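Long-range contact in cephalosporin acylase (Bacillus halodurans, PDB 2NLZ), which is a predicted cephalosporin acylase of the gamma-glutamyltranspeptidase family, probably an N-terminal nucleophile hydrolase that cleaves amide bonds, its function not established: residues H298-D310 / R337-G351. The protein carries 1 engineered substitution. Sequence-based numbering, arbitrary orientation.
Sequences HKQIEAMKLAFVD and RRKEIGEQALTPEPG
Glu302 and Lys305, one turn apart on helix 294-314, grip Leu346 of the loop by both backbone polar atoms. Leu346 N gives a nearly straight bond (169°) to the syn lone pair of Glu302 OE2, 2.9 Å away, and Lys305 NZ reaches Leu346 O at 2.9 Å, in the carbonyl plane. Glu302 bends at chi2 (-69°), turning its carboxylate to the loop; OE1 forms a salt bridge with Lys305 NZ, joining the two side chains that hold Leu346. Four residues before Glu302, His298 turns a ring edge to Gly342 O in a weak bond from NE2; its ND1 is bonded to His498.

In a second polar cluster, Gly351 N bonds to Asp310 OD1 at 2.8 Å, and Asp310 OD2, also bonded to Tyr333, forms a salt bridge with Arg337 NH1 whose hydrogen bond is weak, carboxylate and guanidinium planes 29° apart. NH1 and NH2 of Arg337 both hold Glu349 O, in the guanidinium plane, tying helix 331-338 to the returning loop. An alanine at Arg337 is likely to rob Asp310 of this charge partner and let the Glu349 carbonyl turn.

In this gamma-glutamyltranspeptidase-family chain, the loop after helix 331-338 doubles back along one side of helix 294-314, whose other sides pack on helices 274-283 and 444-457.

Apolar contacts line the rest of the interface. Leu306 sends CD1 to Ile341 CG1 (3.6 Å) and CD2 to Leu346 CD1 (3.8 Å), CD2 also lying over one guanidinium face of Arg337. Val309 gives one methyl to each of two prolines, CG2 to Pro348 CB (3.6 Å) and CG1 to Pro350 CG (3.8 Å).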
loop_
_atom_site.group_PDB
_atom_site.type_symbol
_atom_site.label_atom_id
_atom_site.label_comp_id
_atom_site.label_asym_id
_atom_site.label_seq_id
_atom_site.Cartn_x
_atom_site.Cartn_y
_atom_site.Cartn_z
ATOM N N HIS D 298 13.832 -14.585 9.698
ATOM C CA HIS D 298 14.788 -14.811 10.785
ATOM C C HIS D 298 15.796 -15.894 10.439
ATOM O O HIS D 298 17.010 -15.653 10.481
ATOM C CB HIS D 298 14.072 -15.165 12.086
ATOM C CG HIS D 298 14.994 -15.346 13.254
ATOM N ND1 HIS D 298 15.727 -14.311 13.796
ATOM C CD2 HIS D 298 15.282 -16.441 13.999
ATOM C CE1 HIS D 298 16.433 -14.760 14.818
ATOM N NE2 HIS D 298 16.185 -16.052 14.959
ATOM N N LYS D 299 15.290 -17.076 10.085
ATOM C CA LYS D 299 16.157 -18.191 9.708
ATOM C C LYS D 299 17.035 -17.843 8.493
ATOM O O LYS D 299 18.239 -18.120 8.510
ATOM C CB LYS D 299 15.342 -19.466 9.484
ATOM C CG LYS D 299 14.725 -20.029 10.759
ATOM C CD LYS D 299 13.595 -21.001 10.438
ATOM C CE LYS D 299 13.011 -21.611 11.697
ATOM N NZ LYS D 299 11.826 -22.442 11.361
ATOM N N GLN D 300 16.444 -17.219 7.467
ATOM C CA GLN D 300 17.210 -16.705 6.330
ATOM C C GLN D 300 18.396 -15.905 6.839
ATOM O O GLN D 300 19.539 -16.310 6.643
ATOM C CB GLN D 300 16.363 -15.797 5.426
ATOM C CG GLN D 300 15.400 -16.503 4.498
ATOM C CD GLN D 300 14.682 -15.552 3.544
ATOM O OE1 GLN D 300 14.120 -14.553 3.967
ATOM N NE2 GLN D 300 14.688 -15.875 2.254
ATOM N N ILE D 301 18.102 -14.790 7.514
ATOM C CA ILE D 301 19.107 -13.824 8.003
ATOM C C ILE D 301 20.158 -14.457 8.934
ATOM O O ILE D 301 21.355 -14.189 8.804
ATOM C CB ILE D 301 18.427 -12.585 8.688
ATOM C CG1 ILE D 301 17.627 -11.775 7.671
ATOM C CG2 ILE D 301 19.440 -11.659 9.338
ATOM C CD1 ILE D 301 16.541 -10.906 8.288
ATOM N N GLU D 302 19.718 -15.320 9.848
ATOM C CA GLU D 302 20.658 -15.984 10.750
ATOM C C GLU D 302 21.627 -16.927 10.045
ATOM O O GLU D 302 22.830 -16.870 10.299
ATOM C CB GLU D 302 19.920 -16.707 11.867
ATOM C CG GLU D 302 19.139 -15.784 12.790
ATOM C CD GLU D 302 20.018 -14.892 13.657
ATOM O OE1 GLU D 302 20.597 -13.904 13.146
ATOM O OE2 GLU D 302 20.102 -15.176 14.871
ATOM N N ALA D 303 21.096 -17.771 9.157
ATOM C CA ALA D 303 21.897 -18.708 8.357
ATOM C C ALA D 303 22.914 -17.974 7.498
ATOM O O ALA D 303 24.095 -18.337 7.446
ATOM C CB ALA D 303 20.997 -19.581 7.481
ATOM N N MET D 304 22.445 -16.924 6.835
ATOM C CA MET D 304 23.313 -16.103 6.010
ATOM C C MET D 304 24.459 -15.568 6.844
ATOM O O MET D 304 25.612 -15.651 6.431
ATOM C CB MET D 304 22.530 -14.957 5.354
ATOM C CG MET D 304 23.361 -14.039 4.451
ATOM S SD MET D 304 24.492 -14.910 3.341
ATOM C CE MET D 304 23.349 -15.759 2.255
ATOM N N LYS D 305 24.131 -15.046 8.020
ATOM C CA LYS D 305 25.122 -14.464 8.910
ATOM C C LYS D 305 26.245 -15.435 9.225
ATOM O O LYS D 305 27.408 -15.090 9.056
ATOM C CB LYS D 305 24.471 -13.942 10.191
ATOM C CG LYS D 305 23.962 -12.518 10.063
ATOM C CD LYS D 305 22.835 -12.232 11.034
ATOM C CE LYS D 305 23.335 -12.072 12.459
ATOM N NZ LYS D 305 22.198 -11.971 13.421
ATOM N N LEU D 306 25.899 -16.649 9.641
ATOM C CA LEU D 306 26.915 -17.635 10.019
ATOM C C LEU D 306 27.826 -18.007 8.853
ATOM O O LEU D 306 29.046 -18.061 8.998
ATOM C CB LEU D 306 26.262 -18.883 10.608
ATOM C CG LEU D 306 25.414 -18.640 11.864
ATOM C CD1 LEU D 306 24.343 -19.722 12.024
ATOM C CD2 LEU D 306 26.294 -18.507 13.121
ATOM N N ALA D 307 27.211 -18.226 7.696
ATOM C CA ALA D 307 27.919 -18.574 6.480
ATOM C C ALA D 307 28.853 -17.467 6.001
ATOM O O ALA D 307 29.940 -17.744 5.480
ATOM C CB ALA D 307 26.917 -18.926 5.389
ATOM N N PHE D 308 28.433 -16.217 6.168
ATOM C CA PHE D 308 29.187 -15.104 5.617
ATOM C C PHE D 308 30.488 -14.865 6.379
ATOM O O PHE D 308 31.512 -14.529 5.776
ATOM C CB PHE D 308 28.343 -13.828 5.564
ATOM C CG PHE D 308 28.524 -13.033 4.300
ATOM C CD1 PHE D 308 29.787 -12.655 3.865
ATOM C CD2 PHE D 308 27.420 -12.651 3.546
ATOM C CE1 PHE D 308 29.957 -11.919 2.688
ATOM C CE2 PHE D 308 27.573 -11.907 2.365
ATOM C CZ PHE D 308 28.848 -11.547 1.936
ATOM N N VAL D 309 30.452 -15.051 7.696
ATOM C CA VAL D 309 31.657 -14.865 8.501
ATOM C C VAL D 309 32.613 -16.049 8.310
ATOM O O VAL D 309 33.831 -15.922 8.485
ATOM C CB VAL D 309 31.347 -14.595 9.984
ATOM C CG1 VAL D 309 32.517 -13.867 10.626
ATOM C CG2 VAL D 309 30.137 -13.721 10.103
ATOM N N ASP D 310 32.053 -17.186 7.913
ATOM C CA ASP D 310 32.853 -18.324 7.496
ATOM C C ASP D 310 33.530 -18.040 6.188
ATOM O O ASP D 310 34.745 -18.180 6.080
ATOM C CB ASP D 310 32.000 -19.576 7.358
ATOM C CG ASP D 310 31.796 -20.273 8.669
ATOM O OD1 ASP D 310 32.541 -19.962 9.624
ATOM O OD2 ASP D 310 30.899 -21.130 8.752
ATOM N N ARG D 337 26.473 -25.423 12.715
ATOM C CA ARG D 337 26.183 -23.993 12.675
ATOM C C ARG D 337 24.709 -23.714 12.976
ATOM O O ARG D 337 24.382 -22.735 13.643
ATOM C CB ARG D 337 26.526 -23.438 11.293
ATOM C CG ARG D 337 27.967 -23.643 10.857
ATOM C CD ARG D 337 28.730 -22.334 10.813
ATOM N NE ARG D 337 28.999 -21.809 12.145
ATOM C CZ ARG D 337 29.496 -20.601 12.392
ATOM N NH1 ARG D 337 29.789 -19.783 11.397
ATOM N NH2 ARG D 337 29.697 -20.208 13.640
ATOM N N ARG D 338 23.829 -24.586 12.477
ATOM C CA ARG D 338 22.372 -24.466 12.639
ATOM C C ARG D 338 21.921 -24.627 14.094
ATOM O O ARG D 338 20.840 -24.173 14.476
ATOM C CB ARG D 338 21.654 -25.444 11.687
ATOM C CG ARG D 338 20.313 -25.991 12.143
ATOM C CD ARG D 338 19.513 -26.566 10.982
ATOM N NE ARG D 338 20.342 -27.035 9.867
ATOM C CZ ARG D 338 20.760 -28.285 9.708
ATOM N NH1 ARG D 338 21.499 -28.611 8.656
ATOM N NH2 ARG D 338 20.444 -29.209 10.605
ATOM N N LYS D 339 22.768 -25.256 14.904
ATOM C CA LYS D 339 22.537 -25.348 16.343
ATOM C C LYS D 339 22.774 -24.008 17.030
ATOM O O LYS D 339 22.258 -23.768 18.118
ATOM C CB LYS D 339 23.421 -26.425 16.981
ATOM C CG LYS D 339 22.863 -27.845 16.870
ATOM C CD LYS D 339 23.473 -28.775 17.920
ATOM C CE LYS D 339 24.978 -28.934 17.743
ATOM N NZ LYS D 339 25.591 -29.588 18.927
ATOM N N GLU D 340 23.549 -23.134 16.393
ATOM C CA GLU D 340 23.791 -21.812 16.955
ATOM C C GLU D 340 22.654 -20.831 16.679
ATOM O O GLU D 340 22.600 -19.758 17.283
ATOM C CB GLU D 340 25.132 -21.237 16.499
ATOM C CG GLU D 340 26.332 -21.986 17.056
ATOM C CD GLU D 340 27.505 -21.076 17.348
ATOM O OE1 GLU D 340 28.656 -21.522 17.160
ATOM O OE2 GLU D 340 27.276 -19.919 17.767
ATOM N N ILE D 341 21.753 -21.197 15.770
ATOM C CA ILE D 341 20.565 -20.391 15.507
ATOM C C ILE D 341 19.540 -20.622 16.611
ATOM O O ILE D 341 19.018 -21.729 16.766
ATOM C CB ILE D 341 19.933 -20.703 14.127
ATOM C CG1 ILE D 341 20.937 -20.439 13.005
ATOM C CG2 ILE D 341 18.669 -19.870 13.911
ATOM C CD1 ILE D 341 20.428 -20.764 11.624
ATOM N N GLY D 342 19.268 -19.573 17.385
ATOM C CA GLY D 342 18.260 -19.630 18.442
ATOM C C GLY D 342 17.023 -18.820 18.100
ATOM O O GLY D 342 16.614 -18.740 16.936
ATOM N N GLU D 343 16.420 -18.222 19.122
ATOM C CA GLU D 343 15.262 -17.362 18.927
ATOM C C GLU D 343 15.686 -15.896 18.914
ATOM O O GLU D 343 15.045 -15.061 18.278
ATOM C CB GLU D 343 14.210 -17.612 20.008
ATOM C CG GLU D 343 12.815 -17.153 19.614
ATOM C CD GLU D 343 11.773 -17.432 20.677
ATOM O OE1 GLU D 343 12.071 -18.182 21.631
ATOM O OE2 GLU D 343 10.648 -16.900 20.556
ATOM N N GLN D 344 16.771 -15.592 19.617
ATOM C CA GLN D 344 17.330 -14.250 19.628
ATOM C C GLN D 344 18.374 -14.098 18.534
ATOM O O GLN D 344 19.019 -15.068 18.153
ATOM C CB GLN D 344 17.940 -13.930 20.996
ATOM C CG GLN D 344 16.929 -13.478 22.050
ATOM C CD GLN D 344 16.282 -12.135 21.724
ATOM O OE1 GLN D 344 16.965 -11.125 21.534
ATOM N NE2 GLN D 344 14.954 -12.120 21.669
ATOM N N ALA D 345 18.535 -12.876 18.038
ATOM C CA ALA D 345 19.466 -12.588 16.957
ATOM C C ALA D 345 20.902 -12.705 17.429
ATOM O O ALA D 345 21.344 -11.944 18.282
ATOM C CB ALA D 345 19.209 -11.208 16.398
ATOM N N LEU D 346 21.625 -13.660 16.857
ATOM C CA LEU D 346 22.998 -13.956 17.266
ATOM C C LEU D 346 24.015 -12.927 16.770
ATOM O O LEU D 346 23.771 -12.219 15.800
ATOM C CB LEU D 346 23.396 -15.366 16.803
ATOM C CG LEU D 346 23.251 -15.735 15.315
ATOM C CD1 LEU D 346 24.519 -15.484 14.523
ATOM C CD2 LEU D 346 22.798 -17.175 15.140
ATOM N N THR D 347 25.152 -12.846 17.456
ATOM C CA THR D 347 26.310 -12.109 16.964
ATOM C C THR D 347 27.155 -13.142 16.222
ATOM O O THR D 347 27.543 -14.151 16.812
ATOM C CB THR D 347 27.107 -11.462 18.126
ATOM O OG1 THR D 347 26.209 -10.744 18.979
ATOM C CG2 THR D 347 28.171 -10.500 17.608
ATOM N N PRO D 348 27.429 -12.911 14.924
ATOM C CA PRO D 348 27.985 -13.971 14.083
ATOM C C PRO D 348 29.502 -14.156 14.201
ATOM O O PRO D 348 30.256 -13.189 14.100
ATOM C CB PRO D 348 27.593 -13.529 12.673
ATOM C CG PRO D 348 27.519 -12.049 12.745
ATOM C CD PRO D 348 27.246 -11.655 14.173
ATOM N N GLU D 349 29.931 -15.400 14.419
ATOM C CA GLU D 349 31.348 -15.747 14.551
ATOM C C GLU D 349 31.701 -16.913 13.619
ATOM O O GLU D 349 30.836 -17.728 13.305
ATOM C CB GLU D 349 31.682 -16.116 16.004
ATOM C CG GLU D 349 31.529 -14.985 17.031
ATOM C CD GLU D 349 32.573 -13.881 16.897
ATOM O OE1 GLU D 349 33.659 -14.117 16.327
ATOM O OE2 GLU D 349 32.306 -12.762 17.378
ATOM N N PRO D 350 32.968 -16.991 13.163
ATOM C CA PRO D 350 33.406 -18.095 12.312
ATOM C C PRO D 350 33.397 -19.442 13.027
ATOM O O PRO D 350 33.416 -19.489 14.252
ATOM C CB PRO D 350 34.846 -17.714 11.957
ATOM C CG PRO D 350 34.955 -16.271 12.239
ATOM C CD PRO D 350 34.057 -16.031 13.394
ATOM N N GLY D 351 33.375 -20.525 12.257
ATOM C CA GLY D 351 33.327 -21.875 12.812
ATOM C C GLY D 351 34.630 -22.640 12.677
ATOM O O GLY D 351 35.700 -22.109 12.968
#